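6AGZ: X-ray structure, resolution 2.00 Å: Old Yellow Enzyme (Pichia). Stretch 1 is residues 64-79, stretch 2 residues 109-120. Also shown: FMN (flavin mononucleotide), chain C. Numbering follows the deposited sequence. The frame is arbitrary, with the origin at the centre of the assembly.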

# COMPACT_ATOMS: atom_id res chain seq x y z
N LEU A 64 27.45 -1.64 10.90
CA LEU A 64 27.92 -0.98 9.69
C LEU A 64 27.45 -1.78 8.48
O LEU A 64 27.33 -3.01 8.54
CB LEU A 64 29.44 -0.85 9.67
CG LEU A 64 30.15 -0.23 10.88
CD1 LEU A 64 31.65 -0.25 10.67
CD2 LEU A 64 29.66 1.19 11.13
N ILE A 65 27.19 -1.09 7.38
CA ILE A 65 26.85 -1.73 6.11
C ILE A 65 27.85 -1.27 5.07
O ILE A 65 28.07 -0.06 4.90
CB ILE A 65 25.41 -1.43 5.68
CG1 ILE A 65 24.43 -1.74 6.81
CG2 ILE A 65 25.05 -2.26 4.45
CD1 ILE A 65 22.98 -1.49 6.45
N THR A 66 28.46 -2.22 4.38
CA THR A 66 29.49 -1.89 3.41
C THR A 66 28.91 -1.15 2.22
O THR A 66 27.71 -1.22 1.93
CB THR A 66 30.19 -3.15 2.90
OG1 THR A 66 29.31 -3.86 2.02
CG2 THR A 66 30.58 -4.05 4.05
N GLU A 67 29.78 -0.42 1.53
CA GLU A 67 29.48 0.08 0.20
C GLU A 67 28.94 -1.05 -0.67
O GLU A 67 29.32 -2.22 -0.51
CB GLU A 67 30.75 0.65 -0.42
CG GLU A 67 31.91 -0.33 -0.37
CD GLU A 67 33.26 0.34 -0.36
OE1 GLU A 67 33.80 0.60 -1.46
OE2 GLU A 67 33.79 0.60 0.74
N ALA A 68 28.03 -0.70 -1.58
CA ALA A 68 27.45 -1.70 -2.47
C ALA A 68 28.54 -2.43 -3.24
O ALA A 68 29.37 -1.81 -3.91
CB ALA A 68 26.47 -1.02 -3.43
N THR A 69 28.53 -3.76 -3.13
CA THR A 69 29.63 -4.60 -3.59
C THR A 69 29.15 -5.53 -4.69
O THR A 69 28.13 -6.22 -4.53
CB THR A 69 30.21 -5.41 -2.42
OG1 THR A 69 30.80 -4.52 -1.46
CG2 THR A 69 31.26 -6.38 -2.91
N PHE A 70 29.87 -5.55 -5.81
CA PHE A 70 29.53 -6.43 -6.91
C PHE A 70 29.67 -7.89 -6.49
O PHE A 70 30.68 -8.29 -5.92
CB PHE A 70 30.44 -6.15 -8.11
CG PHE A 70 30.42 -4.72 -8.58
CD1 PHE A 70 29.22 -4.02 -8.65
CD2 PHE A 70 31.59 -4.08 -8.95
CE1 PHE A 70 29.20 -2.70 -9.08
CE2 PHE A 70 31.57 -2.76 -9.37
CZ PHE A 70 30.38 -2.07 -9.44
N GLY A 71 28.63 -8.68 -6.79
CA GLY A 71 28.70 -10.10 -6.50
C GLY A 71 29.54 -10.88 -7.49
O GLY A 71 30.10 -11.93 -7.15
N ALA A 72 29.66 -10.38 -8.71
CA ALA A 72 30.43 -11.03 -9.77
C ALA A 72 30.80 -9.97 -10.79
O ALA A 72 30.26 -8.85 -10.76
CB ALA A 72 29.63 -12.17 -10.41
N PRO A 73 31.74 -10.26 -11.69
CA PRO A 73 32.06 -9.29 -12.75
C PRO A 73 30.86 -8.83 -13.55
O PRO A 73 30.76 -7.64 -13.89
CB PRO A 73 33.07 -10.05 -13.62
CG PRO A 73 33.76 -10.95 -12.67
CD PRO A 73 32.71 -11.38 -11.67
N GLN A 74 29.92 -9.73 -13.85
CA GLN A 74 28.72 -9.34 -14.59
C GLN A 74 27.81 -8.43 -13.77
O GLN A 74 27.00 -7.70 -14.35
CB GLN A 74 27.96 -10.59 -15.04
CG GLN A 74 26.79 -10.31 -15.98
CD GLN A 74 27.23 -9.70 -17.29
OE1 GLN A 74 27.86 -10.36 -18.12
NE2 GLN A 74 26.89 -8.43 -17.49
N PHE A 75 27.95 -8.44 -12.44
CA PHE A 75 27.15 -7.55 -11.60
C PHE A 75 27.58 -6.09 -11.70
O PHE A 75 26.83 -5.22 -11.26
CB PHE A 75 27.22 -8.00 -10.13
CG PHE A 75 26.33 -9.17 -9.80
CD1 PHE A 75 26.01 -10.12 -10.75
CD2 PHE A 75 25.81 -9.30 -8.52
CE1 PHE A 75 25.19 -11.19 -10.43
CE2 PHE A 75 24.99 -10.37 -8.20
CZ PHE A 75 24.68 -11.31 -9.15
N GLY A 76 28.75 -5.81 -12.27
CA GLY A 76 29.24 -4.45 -12.37
C GLY A 76 28.95 -3.81 -13.72
O GLY A 76 27.99 -4.17 -14.39
N LEU A 77 29.78 -2.84 -14.12
CA LEU A 77 30.95 -2.43 -13.34
C LEU A 77 31.09 -0.91 -13.27
O LEU A 77 30.67 -0.19 -14.17
CB LEU A 77 32.23 -3.02 -13.93
CG LEU A 77 32.51 -4.52 -13.86
CD1 LEU A 77 33.62 -4.89 -14.83
CD2 LEU A 77 32.88 -4.92 -12.44
N TYR A 78 31.69 -0.44 -12.18
CA TYR A 78 32.21 0.92 -12.07
C TYR A 78 33.68 0.83 -11.70
O TYR A 78 34.10 -0.09 -10.98
CB TYR A 78 31.46 1.74 -11.01
CG TYR A 78 30.02 2.06 -11.35
CD1 TYR A 78 29.65 2.39 -12.65
CD2 TYR A 78 29.04 2.03 -10.38
CE1 TYR A 78 28.34 2.69 -12.96
CE2 TYR A 78 27.72 2.32 -10.68
CZ TYR A 78 27.37 2.65 -11.97
OH TYR A 78 26.07 2.93 -12.28
N GLN A 79 34.48 1.77 -12.20
CA GLN A 79 35.91 1.73 -11.93
C GLN A 79 36.17 1.90 -10.44
O GLN A 79 35.58 2.76 -9.78
CB GLN A 79 36.65 2.80 -12.74
CG GLN A 79 36.17 4.22 -12.51
CD GLN A 79 36.85 5.21 -13.45
OE1 GLN A 79 38.08 5.20 -13.59
NE2 GLN A 79 36.06 6.06 -14.09
N MET A 109 27.22 -6.77 4.48
CA MET A 109 27.66 -6.42 3.14
C MET A 109 26.44 -6.32 2.22
O MET A 109 25.65 -7.26 2.13
CB MET A 109 28.64 -7.45 2.58
CG MET A 109 28.81 -7.33 1.07
SD MET A 109 30.17 -8.29 0.37
CE MET A 109 31.57 -7.26 0.76
N GLN A 110 26.31 -5.18 1.55
CA GLN A 110 25.28 -5.01 0.54
C GLN A 110 25.81 -5.49 -0.81
O GLN A 110 26.92 -5.13 -1.20
CB GLN A 110 24.84 -3.54 0.44
CG GLN A 110 23.61 -3.34 -0.43
CD GLN A 110 23.37 -1.89 -0.79
OE1 GLN A 110 24.28 -1.19 -1.23
NE2 GLN A 110 22.14 -1.43 -0.61
N LEU A 111 25.02 -6.31 -1.49
CA LEU A 111 25.40 -6.86 -2.79
C LEU A 111 24.80 -6.00 -3.91
O LEU A 111 23.60 -5.73 -3.91
CB LEU A 111 24.93 -8.31 -2.93
CG LEU A 111 25.64 -9.33 -2.05
CD1 LEU A 111 25.18 -10.74 -2.40
CD2 LEU A 111 27.15 -9.21 -2.17
N TRP A 112 25.64 -5.61 -4.85
CA TRP A 112 25.27 -4.68 -5.92
C TRP A 112 25.13 -5.43 -7.24
O TRP A 112 25.88 -6.37 -7.51
CB TRP A 112 26.31 -3.57 -6.06
CG TRP A 112 25.76 -2.24 -6.46
CD1 TRP A 112 24.45 -1.91 -6.65
CD2 TRP A 112 26.52 -1.04 -6.69
NE1 TRP A 112 24.35 -0.58 -7.00
CE2 TRP A 112 25.60 -0.03 -7.03
CE3 TRP A 112 27.88 -0.73 -6.64
CZ2 TRP A 112 26.00 1.27 -7.32
CZ3 TRP A 112 28.28 0.56 -6.93
CH2 TRP A 112 27.34 1.55 -7.27
N ASN A 113 24.17 -4.99 -8.05
CA ASN A 113 24.05 -5.46 -9.43
C ASN A 113 23.53 -4.29 -10.25
O ASN A 113 22.42 -3.81 -10.02
CB ASN A 113 23.11 -6.67 -9.54
CG ASN A 113 23.24 -7.39 -10.87
OD1 ASN A 113 23.55 -6.78 -11.89
ND2 ASN A 113 23.01 -8.69 -10.86
N LEU A 114 24.34 -3.84 -11.21
CA LEU A 114 24.08 -2.56 -11.86
C LEU A 114 22.99 -2.64 -12.92
O LEU A 114 22.12 -1.77 -12.98
CB LEU A 114 25.38 -2.02 -12.47
CG LEU A 114 26.48 -1.71 -11.46
CD1 LEU A 114 27.66 -1.02 -12.13
CD2 LEU A 114 25.94 -0.85 -10.32
N GLY A 115 23.03 -3.67 -13.76
CA GLY A 115 22.07 -3.72 -14.85
C GLY A 115 22.36 -2.64 -15.88
O GLY A 115 23.51 -2.39 -16.25
N ARG A 116 21.29 -1.98 -16.34
CA ARG A 116 21.44 -0.91 -17.33
C ARG A 116 22.07 0.36 -16.75
O ARG A 116 22.19 1.35 -17.48
CB ARG A 116 20.08 -0.58 -17.95
CG ARG A 116 19.12 0.15 -17.02
CD ARG A 116 17.79 0.41 -17.71
NE ARG A 116 16.91 1.26 -16.91
CZ ARG A 116 15.72 1.69 -17.32
NH1 ARG A 116 15.26 1.34 -18.51
NH2 ARG A 116 14.98 2.46 -16.53
N ALA A 117 22.46 0.35 -15.48
CA ALA A 117 23.11 1.49 -14.86
C ALA A 117 24.63 1.42 -14.94
O ALA A 117 25.31 2.36 -14.49
CB ALA A 117 22.68 1.61 -13.39
N ALA A 118 25.18 0.35 -15.51
CA ALA A 118 26.61 0.11 -15.47
C ALA A 118 27.35 0.95 -16.51
O ALA A 118 26.76 1.52 -17.43
CB ALA A 118 26.90 -1.37 -15.69
N ASP A 119 28.66 1.01 -16.34
CA ASP A 119 29.57 1.58 -17.33
C ASP A 119 29.70 0.59 -18.48
O ASP A 119 30.32 -0.47 -18.30
CB ASP A 119 30.94 1.85 -16.69
CG ASP A 119 31.89 2.60 -17.61
OD1 ASP A 119 31.71 2.58 -18.84
OD2 ASP A 119 32.85 3.22 -17.08
N PRO A 120 29.15 0.88 -19.66
CA PRO A 120 29.23 -0.10 -20.76
C PRO A 120 30.63 -0.25 -21.32
O PRO A 120 30.99 -1.34 -21.77
CB PRO A 120 28.26 0.47 -21.80
CG PRO A 120 28.26 1.94 -21.55
CD PRO A 120 28.45 2.11 -20.07
N1 FMN C . 22.69 3.49 -0.91
C2 FMN C . 22.77 2.15 -1.25
O2 FMN C . 21.81 1.40 -1.04
N3 FMN C . 23.92 1.64 -1.82
C4 FMN C . 24.99 2.48 -2.06
O4 FMN C . 26.02 2.04 -2.57
C4A FMN C . 24.91 3.82 -1.72
N5 FMN C . 25.98 4.65 -1.96
C5A FMN C . 25.91 5.99 -1.62
C6 FMN C . 27.00 6.82 -1.87
C7 FMN C . 26.94 8.16 -1.53
C7M FMN C . 28.11 9.06 -1.80
C8 FMN C . 25.78 8.68 -0.96
C8M FMN C . 25.71 10.14 -0.60
C9 FMN C . 24.70 7.85 -0.72
C9A FMN C . 24.76 6.50 -1.05
N10 FMN C . 23.68 5.67 -0.81
C10 FMN C . 23.75 4.33 -1.15
C1' FMN C . 22.43 6.22 -0.18
C2' FMN C . 22.63 6.20 1.34
O2' FMN C . 22.81 4.86 1.77
C3' FMN C . 21.49 6.84 2.12
O3' FMN C . 20.30 6.11 1.92
C4' FMN C . 21.29 8.29 1.69
O4' FMN C . 22.53 8.95 1.66
C5' FMN C . 20.36 9.04 2.65
O5' FMN C . 20.86 8.93 3.96
P FMN C . 21.50 10.22 4.69
O1P FMN C . 20.53 11.37 4.61
O2P FMN C . 21.78 9.90 6.14
O3P FMN C . 22.79 10.59 4.00
O HOH W 1 25.52 -5.34 -14.37
O HOH W 2 33.26 3.47 -14.59

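The two stretches run side by side in the same direction, and their contact buries 1009 Å² summed over both sides. The register follows from the closest CA pairs: Thr66 lies beside Met109 (CA to CA 4.9 Å), Thr69 beside Leu111 (CA to CA 4.9 Å) and Phe70 beside Trp112 (CA to CA 4.7 Å). The last two pairs are parallel beta bridges.

At Met109 the CA-to-CB bond points away from stretch 1, yet the extended side chain (chi1 and chi2 both t) returns to it, bringing CE within 3.6 Å of Thr69 OG1. Thr69 OG1 donates to Glu67 O at 2.9 Å; the Met109 methyl, which offers no acceptor, simply packs beside it.

Gln110 joins backbone, neighbouring strand and cofactor. Its N donates a weak hydrogen bond to Thr66 OG1 (3.3 Å, 143°), while its O accepts from Thr69 N (2.9 Å, 149°). The side chain reaches the flavin with both ends of its amide: FMN N3 donates to Gln110 OE1 and Gln110 NE2 donates to FMN O2, each at 2.9 Å. The complementary donor and acceptor pattern fixes the orientation of the amide. Ala68 CB packs 3.1 Å from Gln110 OE1 and 3.2 Å from FMN O4, so stretch 1 also lines this site.

Leu111 and Thr69 place their side chains on the same face of the sheet. Thr69 O faces Leu111 CA at 3.3 Å in a CA-H...O contact and, more strongly, accepts from Trp112 N at 2.6 Å and 165°, a short, nearly linear bond.

Trp112 and Phe70 project from the other face. The indole is the apolar centre of the contact and meets three different side chains. Ala68 CB lies 3.5 Å from the centroid of its five-membered ring and 26° off the normal, a CH-pi contact over the face. The Phe70 ring is nearly parallel to the six-membered ring (13°), but a centroid separation of 5.4 Å shows that the two are slid apart; Phe70 CE1 still approaches Trp112 CE3 to 3.4 Å. Tyr78 instead directs its edge toward the indole face, with the planes at 65°.

At Asn113 the partners change to the 3-10 segment. Asn113 ND2 sits over one face of the Phe75 ring, 3.3 Å from Phe75 CD1. Next, Leu114 N donates to Phe75 O (2.8 Å, 155°), and Leu114 CD1 stands almost directly above the Tyr78 ring, 3.6 Å from its centroid and 8° off the normal. Gly115 N donates to water 1 at 3.1 Å, and the same water lies 2.7 Å from Gly76 O, bridging the two backbones.

Ala117 O receives a very short hydrogen bond from Tyr78 OH, 2.4 Å. Ala118 CB packs 3.3 Å from Gly76 O, beside the cis peptide preceding Leu77. Finally, Asp119 N donates to Leu77 O (3.2 Å, 156°), and water 2 links Asp119 OD2 (2.5 Å) to Gln79 N (3.2 Å), closing the contact.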